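PDB 5U9N: bromo domain containing protein from Cryptosporidium parvum, which probably reads acetylated lysines through its bromodomains, of which this chain is the second, holding the inhibitor bromosporine in its pocket. Local coordinates for residues V103-I106 / F107-M111; N132-N135 / N136-K140. All coordinates share one frame; numbering follows the deposited sequence.

Interaction 1: residues V103-I106 / F107-M111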
ATOM      1  N   VAL A 103       0.459  -3.842  -1.912  1.00 32.84           N
ATOM      2  CA  VAL A 103       0.015  -2.455  -2.089  1.00 32.14           C
ATOM      3  C   VAL A 103      -1.519  -2.404  -2.203  1.00 35.43           C
ATOM      4  O   VAL A 103      -2.142  -1.576  -1.546  1.00 36.08           O
ATOM      5  CB  VAL A 103       0.689  -1.779  -3.300  1.00 34.41           C
ATOM      6  CG1 VAL A 103       0.005  -0.460  -3.632  1.00 33.26           C
ATOM      7  CG2 VAL A 103       2.181  -1.561  -3.034  1.00 34.45           C
ATOM      8  N   LYS A 104      -2.122  -3.291  -3.005  1.00 30.15           N
ATOM      9  CA  LYS A 104      -3.570  -3.302  -3.184  1.00 28.44           C
ATOM     10  C   LYS A 104      -4.293  -3.747  -1.920  1.00 32.90           C
ATOM     11  O   LYS A 104      -5.411  -3.298  -1.679  1.00 33.62           O
ATOM     12  CB  LYS A 104      -3.961  -4.177  -4.342  1.00 29.33           C
ATOM     13  CG  LYS A 104      -3.572  -3.578  -5.666  1.00 30.77           C
ATOM     14  CD  LYS A 104      -4.078  -4.430  -6.803  1.00 26.63           C
ATOM     15  CE  LYS A 104      -4.132  -3.686  -8.100  1.00 27.40           C
ATOM     16  NZ  LYS A 104      -4.533  -4.595  -9.237  1.00 40.22           N
ATOM     17  N   LEU A 105      -3.643  -4.573  -1.092  1.00 30.06           N
ATOM     18  CA  LEU A 105      -4.175  -5.002   0.218  1.00 30.62           C
ATOM     19  C   LEU A 105      -4.422  -3.788   1.147  1.00 34.24           C
ATOM     20  O   LEU A 105      -5.387  -3.783   1.900  1.00 34.56           O
ATOM     21  CB  LEU A 105      -3.178  -5.989   0.881  1.00 31.45           C
ATOM     22  CG  LEU A 105      -3.507  -6.494   2.267  1.00 37.28           C
ATOM     23  CD1 LEU A 105      -4.743  -7.358   2.256  1.00 37.06           C
ATOM     24  CD2 LEU A 105      -2.351  -7.255   2.829  1.00 42.00           C
ATOM     25  N   ILE A 106      -3.535  -2.787   1.092  1.00 31.92           N
ATOM     26  CA  ILE A 106      -3.632  -1.537   1.861  1.00 31.14           C
ATOM     27  C   ILE A 106      -4.939  -0.821   1.518  1.00 34.72           C
ATOM     28  O   ILE A 106      -5.624  -0.344   2.401  1.00 37.05           O
ATOM     29  CB  ILE A 106      -2.399  -0.617   1.548  1.00 34.58           C
ATOM     30  CG1 ILE A 106      -1.112  -1.219   2.115  1.00 35.71           C
ATOM     31  CG2 ILE A 106      -2.588   0.820   2.103  1.00 36.60           C
ATOM     32  CD1 ILE A 106       0.164  -0.494   1.676  1.00 44.63           C
ATOM     33  N   PHE A 107      -5.236  -0.685   0.239  1.00 30.54           N
ATOM     34  CA  PHE A 107      -6.422   0.046  -0.215  1.00 28.23           C
ATOM     35  C   PHE A 107      -7.726  -0.760  -0.042  1.00 33.37           C
ATOM     36  O   PHE A 107      -8.740  -0.145   0.261  1.00 36.09           O
ATOM     37  CB  PHE A 107      -6.251   0.479  -1.682  1.00 28.08           C
ATOM     38  CG  PHE A 107      -4.987   1.290  -1.918  1.00 27.58           C
ATOM     39  CD1 PHE A 107      -4.592   2.276  -1.018  1.00 30.10           C
ATOM     40  CD2 PHE A 107      -4.162   1.022  -3.001  1.00 27.31           C
ATOM     41  CE1 PHE A 107      -3.402   2.977  -1.203  1.00 31.00           C
ATOM     42  CE2 PHE A 107      -2.957   1.707  -3.168  1.00 30.76           C
ATOM     43  CZ  PHE A 107      -2.571   2.656  -2.249  1.00 30.30           C
ATOM     44  N   SER A 108      -7.709  -2.112  -0.168  1.00 28.56           N
ATOM     45  CA  SER A 108      -8.917  -2.904   0.018  1.00 28.70           C
ATOM     46  C   SER A 108      -9.268  -3.033   1.482  1.00 35.85           C
ATOM     47  O   SER A 108     -10.452  -3.126   1.814  1.00 37.55           O
ATOM     48  CB  SER A 108      -8.772  -4.290  -0.609  1.00 33.32           C
ATOM     49  OG  SER A 108      -7.740  -5.063  -0.026  1.00 43.81           O
ATOM     50  N   ASN A 109      -8.262  -3.067   2.373  1.00 31.77           N
ATOM     51  CA  ASN A 109      -8.539  -3.121   3.819  1.00 32.75           C
ATOM     52  C   ASN A 109      -9.212  -1.815   4.251  1.00 34.99           C
ATOM     53  O   ASN A 109     -10.192  -1.827   4.992  1.00 34.66           O
ATOM     54  CB  ASN A 109      -7.243  -3.324   4.622  1.00 32.99           C
ATOM     55  CG  ASN A 109      -6.649  -4.699   4.491  1.00 49.00           C
ATOM     56  OD1 ASN A 109      -7.272  -5.629   3.978  1.00 41.56           O
ATOM     57  ND2 ASN A 109      -5.417  -4.852   4.945  1.00 41.26           N
ATOM     58  N   CYS A 110      -8.717  -0.706   3.736  1.00 30.23           N
ATOM     59  CA  CYS A 110      -9.270   0.599   4.031  1.00 30.79           C
ATOM     60  C   CYS A 110     -10.691   0.721   3.479  1.00 35.68           C
ATOM     61  O   CYS A 110     -11.548   1.290   4.133  1.00 36.60           O
ATOM     62  CB  CYS A 110      -8.367   1.693   3.475  1.00 30.29           C
ATOM     63  SG  CYS A 110      -8.967   3.361   3.785  1.00 34.50           S
ATOM     64  N   MET A 111     -10.939   0.177   2.309  1.00 32.85           N
ATOM     65  CA  MET A 111     -12.262   0.250   1.695  1.00 32.18           C
ATOM     66  C   MET A 111     -13.235  -0.775   2.303  1.00 36.12           C
ATOM     67  O   MET A 111     -14.436  -0.562   2.216  1.00 38.38           O
ATOM     68  CB  MET A 111     -12.153   0.075   0.172  1.00 32.96           C
ATOM     69  CG  MET A 111     -11.499   1.297  -0.505  1.00 34.52           C
ATOM     70  SD  MET A 111     -11.600   1.273  -2.288  1.00 37.82           S
ATOM     71  CE  MET A 111     -10.201   0.255  -2.687  1.00 34.86           C
TER
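Val103 and Phe107 sit one helical turn apart, side by side and pointing the same way, on helix 96-113, the third helix of the left-handed four-helix bundle that defines the bromodomain. Val103 CG1, anti to the backbone N (chi1 168°), meets CE2 of the Phe107 ring at 3.7 Å. The carbonyl oxygen of Val103 lies over one face of that ring, 3.5 Å above its plane and displaced toward the rim. Phe107 also joins helix 96-113 to Tyr57 of helix 57-65, which it touches, and to the loop residue Phe29, whose ring meets its own edge-to-face.

Lys104 contributes its backbone: Lys104 O accepts a hydrogen bond from Ser108 N at 3.0 Å, while its ammonium group turns to a salt bridge with Glu100. Leu105 O receives Asn109 N, also at 3.0 Å. Beside it, Leu105 CD1 packs on Asn109 OD1 at 3.5 Å, so the leucine lies against the carboxamide, whose ND2 is engaged by the carbonyl of Glu53. Ser108 OG stands between its own backbone N and carbonyl carbon (chi1 62°), which folds the hydroxyl back over the helix. Its one proton has two carbonyls at the edge of its range, 3.4 Å from OG to Lys104 O and 3.3 Å from OG to Leu105 O; either bond would be weak, and the choice is not settled.

Ile106 lays CG2 against CD1 of Phe107. The last turn carries Cys110, whose side chain touches bromosporine in the ligand pocket; Cys110 N gives a weak bond to Ile106 O at 3.4 Å.

Interaction 2: residues N132-N135 / N136-K140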
ATOM      1  N   ASN A 132      -6.386   3.844  -7.757  1.00 34.94           N
ATOM      2  CA  ASN A 132      -6.506   4.264  -9.144  1.00 35.67           C
ATOM      3  C   ASN A 132      -5.163   4.816  -9.645  1.00 38.36           C
ATOM      4  O   ASN A 132      -4.737   4.475 -10.740  1.00 38.47           O
ATOM      5  CB  ASN A 132      -7.610   5.305  -9.297  1.00 43.17           C
ATOM      6  CG  ASN A 132      -9.008   4.748  -9.117  1.00 86.45           C
ATOM      7  OD1 ASN A 132      -9.208   3.595  -8.697  1.00 82.68           O
ATOM      8  ND2 ASN A 132     -10.011   5.578  -9.389  1.00 84.25           N
ATOM      9  N   LYS A 133      -4.483   5.633  -8.828  1.00 34.93           N
ATOM     10  CA  LYS A 133      -3.151   6.136  -9.160  1.00 34.28           C
ATOM     11  C   LYS A 133      -2.163   4.966  -9.266  1.00 37.01           C
ATOM     12  O   LYS A 133      -1.334   4.960 -10.157  1.00 36.60           O
ATOM     13  CB  LYS A 133      -2.673   7.143  -8.097  1.00 36.85           C
ATOM     14  CG  LYS A 133      -1.268   7.753  -8.378  1.00 44.81           C
ATOM     15  CD  LYS A 133      -1.264   8.690  -9.590  1.00 52.56           C
ATOM     16  CE  LYS A 133       0.088   9.354  -9.771  1.00 67.47           C
ATOM     17  NZ  LYS A 133       0.099  10.330 -10.900  1.00 70.91           N
ATOM     18  N   PHE A 134      -2.235   3.987  -8.348  1.00 34.86           N
ATOM     19  CA  PHE A 134      -1.338   2.831  -8.397  1.00 33.86           C
ATOM     20  C   PHE A 134      -1.515   2.051  -9.700  1.00 39.76           C
ATOM     21  O   PHE A 134      -0.519   1.673 -10.325  1.00 40.77           O
ATOM     22  CB  PHE A 134      -1.552   1.888  -7.204  1.00 33.46           C
ATOM     23  CG  PHE A 134      -0.610   0.692  -7.226  1.00 33.93           C
ATOM     24  CD1 PHE A 134       0.767   0.872  -7.296  1.00 35.15           C
ATOM     25  CD2 PHE A 134      -1.106  -0.602  -7.349  1.00 35.64           C
ATOM     26  CE1 PHE A 134       1.625  -0.215  -7.434  1.00 35.76           C
ATOM     27  CE2 PHE A 134      -0.240  -1.694  -7.442  1.00 37.38           C
ATOM     28  CZ  PHE A 134       1.122  -1.491  -7.483  1.00 35.34           C
ATOM     29  N   ASN A 135      -2.767   1.781 -10.094  1.00 36.56           N
ATOM     30  CA  ASN A 135      -3.039   1.030 -11.324  1.00 37.18           C
ATOM     31  C   ASN A 135      -2.480   1.711 -12.530  1.00 42.12           C
ATOM     32  O   ASN A 135      -1.976   1.043 -13.416  1.00 43.30           O
ATOM     33  CB  ASN A 135      -4.540   0.817 -11.523  1.00 37.84           C
ATOM     34  CG  ASN A 135      -5.113  -0.255 -10.632  1.00 50.77           C
ATOM     35  OD1 ASN A 135      -4.500  -1.299 -10.409  1.00 52.11           O
ATOM     36  ND2 ASN A 135      -6.345  -0.084 -10.207  1.00 44.24           N
ATOM     37  N   ASN A 136      -2.576   3.029 -12.589  1.00 39.49           N
ATOM     38  CA  ASN A 136      -2.069   3.782 -13.725  1.00 39.92           C
ATOM     39  C   ASN A 136      -0.530   3.751 -13.787  1.00 42.02           C
ATOM     40  O   ASN A 136       0.025   3.661 -14.878  1.00 43.30           O
ATOM     41  CB  ASN A 136      -2.577   5.224 -13.686  1.00 43.43           C
ATOM     42  CG  ASN A 136      -3.943   5.360 -14.329  1.00 77.55           C
ATOM     43  OD1 ASN A 136      -4.063   5.537 -15.552  1.00 77.76           O
ATOM     44  ND2 ASN A 136      -5.002   5.132 -13.550  1.00 64.74           N
ATOM     45  N   LEU A 137       0.151   3.830 -12.632  1.00 36.07           N
ATOM     46  CA  LEU A 137       1.611   3.748 -12.583  1.00 36.47           C
ATOM     47  C   LEU A 137       2.069   2.334 -12.907  1.00 41.38           C
ATOM     48  O   LEU A 137       2.994   2.139 -13.699  1.00 42.90           O
ATOM     49  CB  LEU A 137       2.129   4.137 -11.183  1.00 36.06           C
ATOM     50  CG  LEU A 137       1.878   5.583 -10.745  1.00 41.24           C
ATOM     51  CD1 LEU A 137       2.415   5.825  -9.374  1.00 39.91           C
ATOM     52  CD2 LEU A 137       2.479   6.562 -11.727  1.00 46.31           C
ATOM     53  N   TRP A 138       1.436   1.353 -12.278  1.00 36.66           N
ATOM     54  CA  TRP A 138       1.770  -0.061 -12.452  1.00 35.72           C
ATOM     55  C   TRP A 138       1.582  -0.530 -13.901  1.00 40.47           C
ATOM     56  O   TRP A 138       2.445  -1.215 -14.437  1.00 41.82           O
ATOM     57  CB  TRP A 138       0.894  -0.907 -11.520  1.00 32.61           C
ATOM     58  CG  TRP A 138       1.433  -2.267 -11.226  1.00 32.60           C
ATOM     59  CD1 TRP A 138       0.806  -3.453 -11.430  1.00 35.03           C
ATOM     60  CD2 TRP A 138       2.628  -2.566 -10.508  1.00 32.20           C
ATOM     61  NE1 TRP A 138       1.557  -4.476 -10.920  1.00 34.20           N
ATOM     62  CE2 TRP A 138       2.666  -3.959 -10.319  1.00 35.15           C
ATOM     63  CE3 TRP A 138       3.702  -1.793 -10.055  1.00 33.95           C
ATOM     64  CZ2 TRP A 138       3.757  -4.603  -9.751  1.00 35.47           C
ATOM     65  CZ3 TRP A 138       4.750  -2.427  -9.415  1.00 36.18           C
ATOM     66  CH2 TRP A 138       4.774  -3.821  -9.278  1.00 36.96           C
ATOM     67  N   ASN A 139       0.463  -0.165 -14.528  1.00 37.62           N
ATOM     68  CA  ASN A 139       0.152  -0.586 -15.901  1.00 38.84           C
ATOM     69  C   ASN A 139       1.135  -0.033 -16.954  1.00 41.59           C
ATOM     70  O   ASN A 139       1.242  -0.633 -18.011  1.00 41.07           O
ATOM     71  CB  ASN A 139      -1.258  -0.160 -16.288  1.00 41.51           C
ATOM     72  CG  ASN A 139      -2.343  -0.915 -15.570  1.00 64.85           C
ATOM     73  OD1 ASN A 139      -2.097  -1.918 -14.889  1.00 57.07           O
ATOM     74  ND2 ASN A 139      -3.571  -0.424 -15.683  1.00 57.74           N
ATOM     75  N   LYS A 140       1.797   1.127 -16.694  1.00 37.46           N
ATOM     76  CA  LYS A 140       2.725   1.727 -17.654  1.00 38.62           C
ATOM     77  C   LYS A 140       4.211   1.467 -17.233  1.00 41.81           C
ATOM     78  O   LYS A 140       5.119   1.936 -17.924  1.00 42.80           O
ATOM     79  CB  LYS A 140       2.428   3.267 -17.828  1.00 41.39           C
ATOM     80  CG  LYS A 140       3.088   4.192 -16.824  1.00 60.29           C
ATOM     81  CD  LYS A 140       2.430   5.593 -16.812  1.00 71.39           C
ATOM     82  CE  LYS A 140       2.963   6.505 -15.703  1.00 77.15           C
ATOM     83  NZ  LYS A 140       3.971   7.490 -16.205  1.00 83.01           N
TER
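Phe134 and Trp138 both send CG anti to the backbone N (chi1 -179° in Phe134), a choice that turns both rings to the same side of the helix, where they meet one turn apart. Phe134 CZ comes over one face of the indole, 3.5 Å from Trp138 CD2, while CE1 of the same ring approaches Trp138 CE3 at 3.7 Å. The ring planes are inclined by 34°, an oblique pairing. Trp138 CB in turn sits over the phenyl face, 4.2 Å from the centroid of the Phe134 ring, as a CH-pi contact. In the backbone, Trp138 N donates to Phe134 O at 2.8 Å.

This is the C-terminal part of helix 122-139, the last helix of the bromodomain four-helix bundle, and its aromatic side faces inward: Phe134 reaches Ile16 and Leu20 of helix 9-20, and Trp138 meets the ring of Phe144 beyond the helix.

Asn132 and Asn136 form a polar, exposed pair. Asn132 O is gripped by two donors, the backbone N of Asn136 at 3.2 Å and Asn136 ND2 at 2.9 Å, arriving from opposite faces of the carbonyl plane. The ND2 bond is nearly straight, 172° at the hydrogen, with the oxygen in the plane of the Asn136 carboxamide, and would probably restrain that group's rotation. Leu137, by contrast, is buried against Leu19 of helix 9-20; its CG rests 3.3 Å from Lys133 O, the carbonyl that accepts the leucine's own N-H.

Overall arrangement
Two successive helices of one bundle carry the contacts in series: interaction 1 on helix 96-113, then interaction 2 toward the end of helix 122-139. Their centres are 15 Å apart, yet the helices pack directly, with Val103 CG1 3.8 Å from Phe134 CG and Lys104 CE 3.3 Å from Asn135 OD1. Interaction 1 lies deeper, about 7 Å from the centre of the chain, and runs toward the bromosporine pocket; interaction 2, about 13 Å from that centre, is only partly buried. Together they illustrate how local turns of neighbouring helices build a shared hydrophobic core, one of them leading to the probable acetyl-lysine site.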